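Local coordinates for allantoin racemase (Pseudomonas fluorescens, PDB 5LG5), which catalyses the interconversion of the two enantiomers of allantoin and probably also racemises related 5-monosubstituted hydantoins, at residues 43-48 with 114-119; 108-113 with 134-139; 144-149 with 178-183. One frame throughout, in Å; residues are numbered along the deposited sequence.

How the contacts relate
Read from the N terminus, residues 43-48 come first, leading into helix 47-63, and contact 1 closes a long loop by bringing residues 114-119 back to them. Contact 2 opens before that loop is complete: residues 108-113 run straight into 114-119 and pair with 134-139, so contacts 1 and 2 cross along the chain. Contact 3 follows both in series. Contact 2 joins neighbouring strands 110-114 and 136-141, the latter outermost in this chain's sheet; contact 3 joins the loops after strands 136-141 and 175-179; contact 1 ties the loop after strand 110-114 to the start of helix 47-63. The hydroxyl of Thr114 in contact 1 is probably hydrogen-bonded to Gly179 O in contact 3.

Contact 1. Residues 43-48 with 114-119; sequences SVEGNF and TTLDRT
Glu45 gives up the most surface here, and Leu116 and Arg118 meet different parts of it: a methyl lies over its carboxylate, and a guanidinium turns one face to its backbone carbonyl. Leu116 CD1 sits 3.5 Å from Glu45 CD and almost directly above the carboxylate plane. Glu45 reaches it because CG is anti to the carbonyl carbon (chi1 -61°) and the chain beyond is extended. The carboxylate oxygens find their polar partners outside the two segments: OE1 forms a salt bridge with Lys231 of a second subunit, and OE2 accepts a weak hydrogen bond from Val146 N.

Arg118 lies two residues after Leu116. Its chain bends at chi3 (-69°), and Glu45 O lies over one face of the guanidinium. NE is 3.1 Å from Glu45 O, yet the poor angle means that the pair is not a hydrogen bond. Gly46, the N-cap residue of helix 47-63, is also near, with CA 4.2 Å from Arg118 NE; a side chain there would run into NH2. That NH2 forms a salt bridge with Glu86 OE2 of the second subunit, the same oxygen that takes Asn47 N at the helix start. An alanine in place of Arg118 would probably leave this Glu86 without its charged mate and uncover the carbonyl of Glu45.

Thr119 completes the packing, with CG2 4.0 Å from Glu45 CA. Its OG1 bonds Leu116 O at 2.7 Å, in the carbonyl plane on a lone pair, while Thr119 N reaches the same oxygen at 3.1 Å. Two donors thus fix the turn that carries Leu116 and Arg118. Between the segments the chemistry is therefore packing without a hydrogen bond, and the charges of Glu45 and Arg118 are answered separately by the second subunit, consistent with a contact completed on oligomerisation.

Contact 2. Residues 108-113 with 134-139; sequences HAYSVV and QRCASV
Tyr110 and Cys136 head the pairing of the two parallel strands of a beta-alpha-beta unit, 110-114 and 136-141, linked through helix 120-129; the axes of 110-113 and 136-139 differ by 13°. Backbone bonds set the register: Tyr110 N to Arg135 O (2.8 Å), Ala137 N to Tyr110 O (2.6 Å) and Val112 N to Ser138 O (2.9 Å). Tyr110 pairs with Cys136 but Val112 with Val139, a beta bulge at Ala137, whose helical backbone angles turn CB to within 3.4 Å of Ser111 OG.

Among polar side chains, Ser111 OG donates to Ser138 OG at 2.7 Å, and Ser138 OG is also bonded to Asp171. Arg135 NE binds His108 O at 3.0 Å, from 54° above the carbonyl plane, while NH2 is held by Gly107 O.

Most of the apolar contact lies on the face of Tyr110, Cys136, Val112 and Val139, where Val112 CB meets the Val139 methyls. Cys136 CA stands 3.9 Å from the Tyr110 ring centroid in a CH-pi contact; SG, anti to the backbone N (chi1 -177°), lies oblique to the same ring. Chemically, more than sheet bonds joins the strands: a serine-to-serine hydrogen bond lies on one face and a ring contact on the other.

Contact 3. Residues 144-149 with 178-183; sequences MAVLEL and LGCGGM
Val146 and Leu149 close on Cys180 and Gly182 with no backbone pairing between the segments, the nearest CA atoms being those of Val146 and Gly182 at 6.6 Å. The site lies at the C-terminal ends of the strands of a parallel alpha/beta sheet: after strand 175-179 the chain turns through a 3-10 segment at 181-183, and the loop beyond strand 136-141 leads into helix 148-151, which packs against that turn. No hydrogen bond crosses; each side organises itself. Met183 N returns to Cys180 O at 2.9 Å, as in a 3-10 turn, and Ala145 N is bound by Glu148 OE1 at 2.8 Å, nearly in line with its C-O bond.

Both methyls of Val146 touch the sulfur of Cys180, CG2 at 3.7 Å and CG1 at 3.8 Å. With SG anti to the backbone N (chi1 -179°), the thiol is carried out to them. Gly182 N makes a weak bond to the same SG, 3.5 Å long, so the sulfur has a polar neighbour in its own segment and an apolar one in the other. Val146 also rests on Ile14 of helix 12-25, the helix after strand 2-7 of the other sheet.

Leu149 works through a single branch. Its CD2 covers the 3-10 turn, touching the carbonyl of Gly182 and the chain of Met183, which packs on Ile160 of helix 153-171; CD2 also lies near Cys180 SG. Gly182 permits this closeness: a CB there would point at the other segment and be tight against Leu149 CD2. The closest approach between the segments is that of Leu149 CD2 to Gly182 O, at 3.4 Å.

Contact 1. Residues 43-48 with 114-119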
loop_
_atom_site.group_PDB
_atom_site.type_symbol
_atom_site.label_atom_id
_atom_site.label_comp_id
_atom_site.label_asym_id
_atom_site.label_seq_id
_atom_site.Cartn_x
_atom_site.Cartn_y
_atom_site.Cartn_z
ATOM N N SER E 43 -1.984 -3.325 -34.414
ATOM C CA SER E 43 -1.546 -3.896 -33.159
ATOM C C SER E 43 -1.485 -2.763 -32.154
ATOM O O SER E 43 -1.125 -1.633 -32.495
ATOM C CB SER E 43 -0.200 -4.615 -33.309
ATOM O OG SER E 43 0.853 -3.692 -33.464
ATOM N N VAL E 44 -1.864 -3.063 -30.918
ATOM C CA VAL E 44 -1.927 -2.041 -29.881
ATOM C C VAL E 44 -0.707 -2.045 -28.972
ATOM O O VAL E 44 -0.577 -2.910 -28.107
ATOM C CB VAL E 44 -3.168 -2.224 -29.038
ATOM C CG1 VAL E 44 -3.212 -1.153 -27.953
ATOM C CG2 VAL E 44 -4.390 -2.155 -29.928
ATOM N N GLU E 45 0.178 -1.072 -29.158
ATOM C CA GLU E 45 1.449 -1.076 -28.443
ATOM C C GLU E 45 1.744 0.283 -27.828
ATOM O O GLU E 45 2.754 0.912 -28.154
ATOM C CB GLU E 45 2.587 -1.455 -29.403
ATOM C CG GLU E 45 2.448 -2.852 -30.013
ATOM C CD GLU E 45 3.410 -3.078 -31.176
ATOM O OE1 GLU E 45 3.790 -2.083 -31.843
ATOM O OE2 GLU E 45 3.799 -4.250 -31.407
ATOM N N GLY E 46 0.876 0.727 -26.927
ATOM C CA GLY E 46 1.053 2.016 -26.290
ATOM C C GLY E 46 -0.246 2.711 -25.934
ATOM O O GLY E 46 -1.347 2.214 -26.221
ATOM N N ASN E 47 -0.101 3.859 -25.273
ATOM C CA ASN E 47 -1.232 4.588 -24.718
ATOM C C ASN E 47 -2.181 5.103 -25.786
ATOM O O ASN E 47 -3.398 4.935 -25.689
ATOM C CB ASN E 47 -0.748 5.737 -23.824
ATOM C CG ASN E 47 0.083 5.253 -22.652
ATOM O OD1 ASN E 47 1.311 5.339 -22.671
ATOM N ND2 ASN E 47 -0.578 4.736 -21.630
ATOM N N PHE E 48 -1.623 5.739 -26.810
ATOM C CA PHE E 48 -2.466 6.300 -27.858
ATOM C C PHE E 48 -3.269 5.184 -28.515
ATOM O O PHE E 48 -4.493 5.273 -28.643
ATOM C CB PHE E 48 -1.624 7.039 -28.909
ATOM C CG PHE E 48 -2.324 7.206 -30.237
ATOM C CD1 PHE E 48 -3.411 8.059 -30.360
ATOM C CD2 PHE E 48 -1.904 6.488 -31.354
ATOM C CE1 PHE E 48 -4.063 8.214 -31.585
ATOM C CE2 PHE E 48 -2.546 6.631 -32.580
ATOM C CZ PHE E 48 -3.634 7.499 -32.695
ATOM N N THR E 114 4.611 -10.318 -21.717
ATOM C CA THR E 114 3.971 -9.591 -22.804
ATOM C C THR E 114 4.944 -9.455 -23.966
ATOM O O THR E 114 5.976 -10.145 -24.014
ATOM C CB THR E 114 3.411 -8.200 -22.340
ATOM O OG1 THR E 114 2.640 -7.591 -23.387
ATOM C CG2 THR E 114 4.527 -7.261 -21.910
ATOM N N THR E 115 4.593 -8.564 -24.890
ATOM C CA THR E 115 5.325 -8.345 -26.126
ATOM C C THR E 115 6.437 -7.327 -25.959
ATOM O O THR E 115 7.601 -7.680 -25.746
ATOM C CB THR E 115 4.362 -7.826 -27.193
ATOM O OG1 THR E 115 3.529 -6.805 -26.610
ATOM C CG2 THR E 115 3.489 -8.967 -27.699
ATOM N N LEU E 116 6.069 -6.055 -26.071
ATOM C CA LEU E 116 7.024 -4.965 -25.990
ATOM C C LEU E 116 7.190 -4.410 -24.581
ATOM O O LEU E 116 6.251 -4.401 -23.770
ATOM C CB LEU E 116 6.617 -3.848 -26.942
ATOM C CG LEU E 116 6.660 -4.251 -28.426
ATOM C CD1 LEU E 116 6.379 -3.044 -29.305
ATOM C CD2 LEU E 116 7.991 -4.880 -28.787
ATOM N N ASP E 117 8.395 -3.946 -24.298
ATOM C CA ASP E 117 8.714 -3.337 -23.027
ATOM C C ASP E 117 7.816 -2.139 -22.738
ATOM O O ASP E 117 7.409 -1.904 -21.606
ATOM C CB ASP E 117 10.185 -2.926 -23.008
ATOM C CG ASP E 117 10.540 -2.117 -21.787
ATOM O OD1 ASP E 117 10.523 -2.685 -20.668
ATOM O OD2 ASP E 117 10.793 -0.895 -21.951
ATOM N N ARG E 118 7.464 -1.400 -23.778
ATOM C CA ARG E 118 6.676 -0.189 -23.572
ATOM C C ARG E 118 5.241 -0.469 -23.163
ATOM O O ARG E 118 4.537 0.444 -22.723
ATOM C CB ARG E 118 6.729 0.698 -24.806
ATOM C CG ARG E 118 6.004 0.122 -26.013
ATOM C CD ARG E 118 6.018 1.116 -27.172
ATOM N NE ARG E 118 5.180 2.274 -26.874
ATOM C CZ ARG E 118 5.217 3.432 -27.526
ATOM N NH1 ARG E 118 6.077 3.621 -28.517
ATOM N NH2 ARG E 118 4.396 4.412 -27.166
ATOM N N THR E 119 4.810 -1.723 -23.318
ATOM C CA THR E 119 3.464 -2.108 -22.929
ATOM C C THR E 119 3.411 -2.566 -21.478
ATOM O O THR E 119 2.333 -2.624 -20.898
ATOM C CB THR E 119 2.888 -3.243 -23.815
ATOM O OG1 THR E 119 3.540 -4.481 -23.498
ATOM C CG2 THR E 119 3.091 -2.923 -25.282
#

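Contact 2. Residues 108-113 with 134-139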
loop_
_atom_site.group_PDB
_atom_site.type_symbol
_atom_site.label_atom_id
_atom_site.label_comp_id
_atom_site.label_asym_id
_atom_site.label_seq_id
_atom_site.Cartn_x
_atom_site.Cartn_y
_atom_site.Cartn_z
ATOM N N HIS E 108 1.067 -19.047 -5.683
ATOM C CA HIS E 108 1.231 -17.961 -4.733
ATOM C C HIS E 108 1.458 -16.623 -5.439
ATOM O O HIS E 108 1.071 -15.571 -4.939
ATOM C CB HIS E 108 2.380 -18.259 -3.776
ATOM C CG HIS E 108 2.454 -17.313 -2.624
ATOM N ND1 HIS E 108 3.381 -16.298 -2.563
ATOM C CD2 HIS E 108 1.699 -17.209 -1.506
ATOM C CE1 HIS E 108 3.207 -15.618 -1.442
ATOM N NE2 HIS E 108 2.199 -16.152 -0.782
ATOM N N ALA E 109 2.066 -16.683 -6.618
ATOM C CA ALA E 109 2.361 -15.485 -7.394
ATOM C C ALA E 109 2.333 -15.819 -8.881
ATOM O O ALA E 109 2.670 -16.947 -9.273
ATOM C CB ALA E 109 3.739 -14.906 -6.985
ATOM N N TYR E 110 1.909 -14.858 -9.707
ATOM C CA TYR E 110 1.892 -15.056 -11.160
ATOM C C TYR E 110 2.753 -13.994 -11.841
ATOM O O TYR E 110 2.971 -12.915 -11.293
ATOM C CB TYR E 110 0.456 -15.036 -11.723
ATOM C CG TYR E 110 -0.178 -13.658 -11.696
ATOM C CD1 TYR E 110 -0.923 -13.243 -10.606
ATOM C CD2 TYR E 110 -0.018 -12.769 -12.753
ATOM C CE1 TYR E 110 -1.487 -11.990 -10.561
ATOM C CE2 TYR E 110 -0.594 -11.507 -12.720
ATOM C CZ TYR E 110 -1.324 -11.135 -11.617
ATOM O OH TYR E 110 -1.891 -9.895 -11.565
ATOM N N SER E 111 3.249 -14.301 -13.035
ATOM C CA SER E 111 3.920 -13.294 -13.851
ATOM C C SER E 111 3.263 -13.212 -15.210
ATOM O O SER E 111 2.706 -14.188 -15.713
ATOM C CB SER E 111 5.430 -13.566 -14.008
ATOM O OG SER E 111 6.153 -13.219 -12.838
ATOM N N VAL E 112 3.294 -12.028 -15.789
ATOM C CA VAL E 112 2.760 -11.831 -17.109
ATOM C C VAL E 112 3.907 -11.679 -18.086
ATOM O O VAL E 112 4.838 -10.923 -17.835
ATOM C CB VAL E 112 1.867 -10.572 -17.146
ATOM C CG1 VAL E 112 1.275 -10.377 -18.540
ATOM C CG2 VAL E 112 0.767 -10.672 -16.076
ATOM N N VAL E 113 3.855 -12.405 -19.192
ATOM C CA VAL E 113 4.844 -12.210 -20.235
ATOM C C VAL E 113 4.164 -11.523 -21.392
ATOM O O VAL E 113 3.222 -12.060 -21.969
ATOM C CB VAL E 113 5.476 -13.523 -20.728
ATOM C CG1 VAL E 113 6.405 -13.227 -21.894
ATOM C CG2 VAL E 113 6.219 -14.226 -19.590
ATOM N N GLN E 134 -1.376 -7.374 -6.594
ATOM C CA GLN E 134 -0.695 -7.828 -5.384
ATOM C C GLN E 134 0.007 -9.174 -5.523
ATOM O O GLN E 134 1.084 -9.365 -4.982
ATOM C CB GLN E 134 -1.677 -7.877 -4.218
ATOM C CG GLN E 134 -2.288 -6.512 -4.001
ATOM C CD GLN E 134 -1.499 -5.678 -3.044
ATOM O OE1 GLN E 134 -1.339 -4.471 -3.245
ATOM N NE2 GLN E 134 -1.038 -6.299 -1.962
ATOM N N ARG E 135 -0.595 -10.106 -6.247
ATOM C CA ARG E 135 0.024 -11.417 -6.403
ATOM C C ARG E 135 0.807 -11.523 -7.713
ATOM O O ARG E 135 1.222 -12.606 -8.138
ATOM C CB ARG E 135 -1.024 -12.513 -6.258
ATOM C CG ARG E 135 -1.858 -12.317 -4.996
ATOM C CD ARG E 135 -1.876 -13.536 -4.107
ATOM N NE ARG E 135 -1.787 -14.778 -4.876
ATOM C CZ ARG E 135 -2.819 -15.590 -5.088
ATOM N NH1 ARG E 135 -4.025 -15.275 -4.617
ATOM N NH2 ARG E 135 -2.653 -16.704 -5.787
ATOM N N CYS E 136 1.018 -10.385 -8.352
ATOM C CA CYS E 136 1.825 -10.383 -9.561
ATOM C C CYS E 136 3.317 -10.292 -9.219
ATOM O O CYS E 136 3.776 -9.303 -8.637
ATOM C CB CYS E 136 1.406 -9.238 -10.492
ATOM S SG CYS E 136 2.306 -9.234 -12.055
ATOM N N ALA E 137 4.073 -11.330 -9.564
ATOM C CA ALA E 137 5.516 -11.326 -9.327
ATOM C C ALA E 137 6.254 -10.374 -10.284
ATOM O O ALA E 137 7.269 -9.777 -9.919
ATOM C CB ALA E 137 6.080 -12.736 -9.429
ATOM N N SER E 138 5.742 -10.245 -11.505
ATOM C CA SER E 138 6.334 -9.367 -12.505
ATOM C C SER E 138 5.516 -9.352 -13.785
ATOM O O SER E 138 4.729 -10.266 -14.062
ATOM C CB SER E 138 7.774 -9.797 -12.827
ATOM O OG SER E 138 7.821 -11.136 -13.288
ATOM N N VAL E 139 5.701 -8.292 -14.559
ATOM C CA VAL E 139 5.231 -8.253 -15.925
ATOM C C VAL E 139 6.461 -8.117 -16.788
ATOM O O VAL E 139 7.224 -7.162 -16.637
ATOM C CB VAL E 139 4.287 -7.064 -16.155
ATOM C CG1 VAL E 139 3.841 -6.989 -17.650
ATOM C CG2 VAL E 139 3.106 -7.170 -15.215
#

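Contact 3. Residues 144-149 with 178-183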
loop_
_atom_site.group_PDB
_atom_site.type_symbol
_atom_site.label_atom_id
_atom_site.label_comp_id
_atom_site.label_asym_id
_atom_site.label_seq_id
_atom_site.Cartn_x
_atom_site.Cartn_y
_atom_site.Cartn_z
ATOM N N MET E 144 9.362 -8.902 -28.468
ATOM C CA MET E 144 8.870 -9.129 -29.819
ATOM C C MET E 144 7.533 -8.432 -29.990
ATOM O O MET E 144 6.672 -8.525 -29.113
ATOM C CB MET E 144 8.670 -10.624 -30.077
ATOM C CG MET E 144 9.754 -11.516 -29.516
ATOM S SD MET E 144 10.615 -12.413 -30.810
ATOM C CE MET E 144 11.546 -11.088 -31.562
ATOM N N ALA E 145 7.354 -7.726 -31.103
ATOM C CA ALA E 145 6.084 -7.056 -31.372
ATOM C C ALA E 145 4.968 -8.074 -31.572
ATOM O O ALA E 145 5.233 -9.238 -31.901
ATOM C CB ALA E 145 6.193 -6.134 -32.580
ATOM N N VAL E 146 3.726 -7.629 -31.368
ATOM C CA VAL E 146 2.554 -8.490 -31.505
ATOM C C VAL E 146 2.523 -9.250 -32.836
ATOM O O VAL E 146 2.314 -10.465 -32.857
ATOM C CB VAL E 146 1.242 -7.682 -31.356
ATOM C CG1 VAL E 146 0.041 -8.572 -31.600
ATOM C CG2 VAL E 146 1.154 -7.040 -29.964
ATOM N N LEU E 147 2.756 -8.549 -33.941
ATOM C CA LEU E 147 2.642 -9.177 -35.258
ATOM C C LEU E 147 3.780 -10.146 -35.530
ATOM O O LEU E 147 3.653 -11.049 -36.356
ATOM C CB LEU E 147 2.572 -8.116 -36.361
ATOM C CG LEU E 147 1.410 -7.123 -36.274
ATOM C CD1 LEU E 147 1.523 -6.108 -37.389
ATOM C CD2 LEU E 147 0.082 -7.868 -36.360
ATOM N N GLU E 148 4.876 -9.976 -34.800
ATOM C CA GLU E 148 6.054 -10.822 -34.960
ATOM C C GLU E 148 5.758 -12.230 -34.446
ATOM O O GLU E 148 6.490 -13.175 -34.746
ATOM C CB GLU E 148 7.233 -10.200 -34.201
ATOM C CG GLU E 148 8.417 -9.753 -35.061
ATOM C CD GLU E 148 9.406 -8.876 -34.283
ATOM O OE1 GLU E 148 9.011 -8.296 -33.240
ATOM O OE2 GLU E 148 10.580 -8.767 -34.705
ATOM N N LEU E 149 4.681 -12.371 -33.675
ATOM C CA LEU E 149 4.348 -13.669 -33.100
ATOM C C LEU E 149 4.005 -14.650 -34.192
ATOM O O LEU E 149 4.409 -15.810 -34.137
ATOM C CB LEU E 149 3.175 -13.596 -32.111
ATOM C CG LEU E 149 3.229 -12.971 -30.711
ATOM C CD1 LEU E 149 4.192 -11.809 -30.597
ATOM C CD2 LEU E 149 1.829 -12.536 -30.278
ATOM N N LEU E 178 -0.135 -15.465 -20.277
ATOM C CA LEU E 178 0.119 -14.886 -21.593
ATOM C C LEU E 178 -0.305 -13.424 -21.563
ATOM O O LEU E 178 -1.397 -13.102 -21.088
ATOM C CB LEU E 178 -0.666 -15.639 -22.660
ATOM C CG LEU E 178 -0.293 -17.123 -22.708
ATOM C CD1 LEU E 178 -0.954 -17.815 -23.895
ATOM C CD2 LEU E 178 1.215 -17.292 -22.752
ATOM N N GLY E 179 0.545 -12.535 -22.066
ATOM C CA GLY E 179 0.294 -11.110 -21.907
ATOM C C GLY E 179 0.051 -10.434 -23.234
ATOM O O GLY E 179 0.445 -9.278 -23.447
ATOM N N CYS E 180 -0.552 -11.193 -24.148
ATOM C CA CYS E 180 -1.028 -10.656 -25.418
ATOM C C CYS E 180 -2.149 -11.525 -26.002
ATOM O O CYS E 180 -2.107 -12.760 -25.904
ATOM C CB CYS E 180 0.134 -10.514 -26.407
ATOM S SG CYS E 180 -0.361 -9.832 -28.003
ATOM N N GLY E 181 -3.169 -10.884 -26.570
ATOM C CA GLY E 181 -4.269 -11.612 -27.191
ATOM C C GLY E 181 -3.791 -12.517 -28.320
ATOM O O GLY E 181 -4.307 -13.620 -28.519
ATOM N N GLY E 182 -2.799 -12.039 -29.067
ATOM C CA GLY E 182 -2.214 -12.804 -30.153
ATOM C C GLY E 182 -1.354 -13.962 -29.676
ATOM O O GLY E 182 -0.813 -14.720 -30.488
ATOM N N MET E 183 -1.215 -14.103 -28.360
ATOM C CA MET E 183 -0.515 -15.259 -27.808
ATOM C C MET E 183 -1.481 -16.415 -27.543
ATOM O O MET E 183 -1.067 -17.491 -27.099
ATOM C CB MET E 183 0.217 -14.891 -26.521
ATOM C CG MET E 183 1.489 -14.080 -26.737
ATOM S SD MET E 183 2.233 -13.729 -25.137
ATOM C CE MET E 183 3.511 -12.545 -25.592
#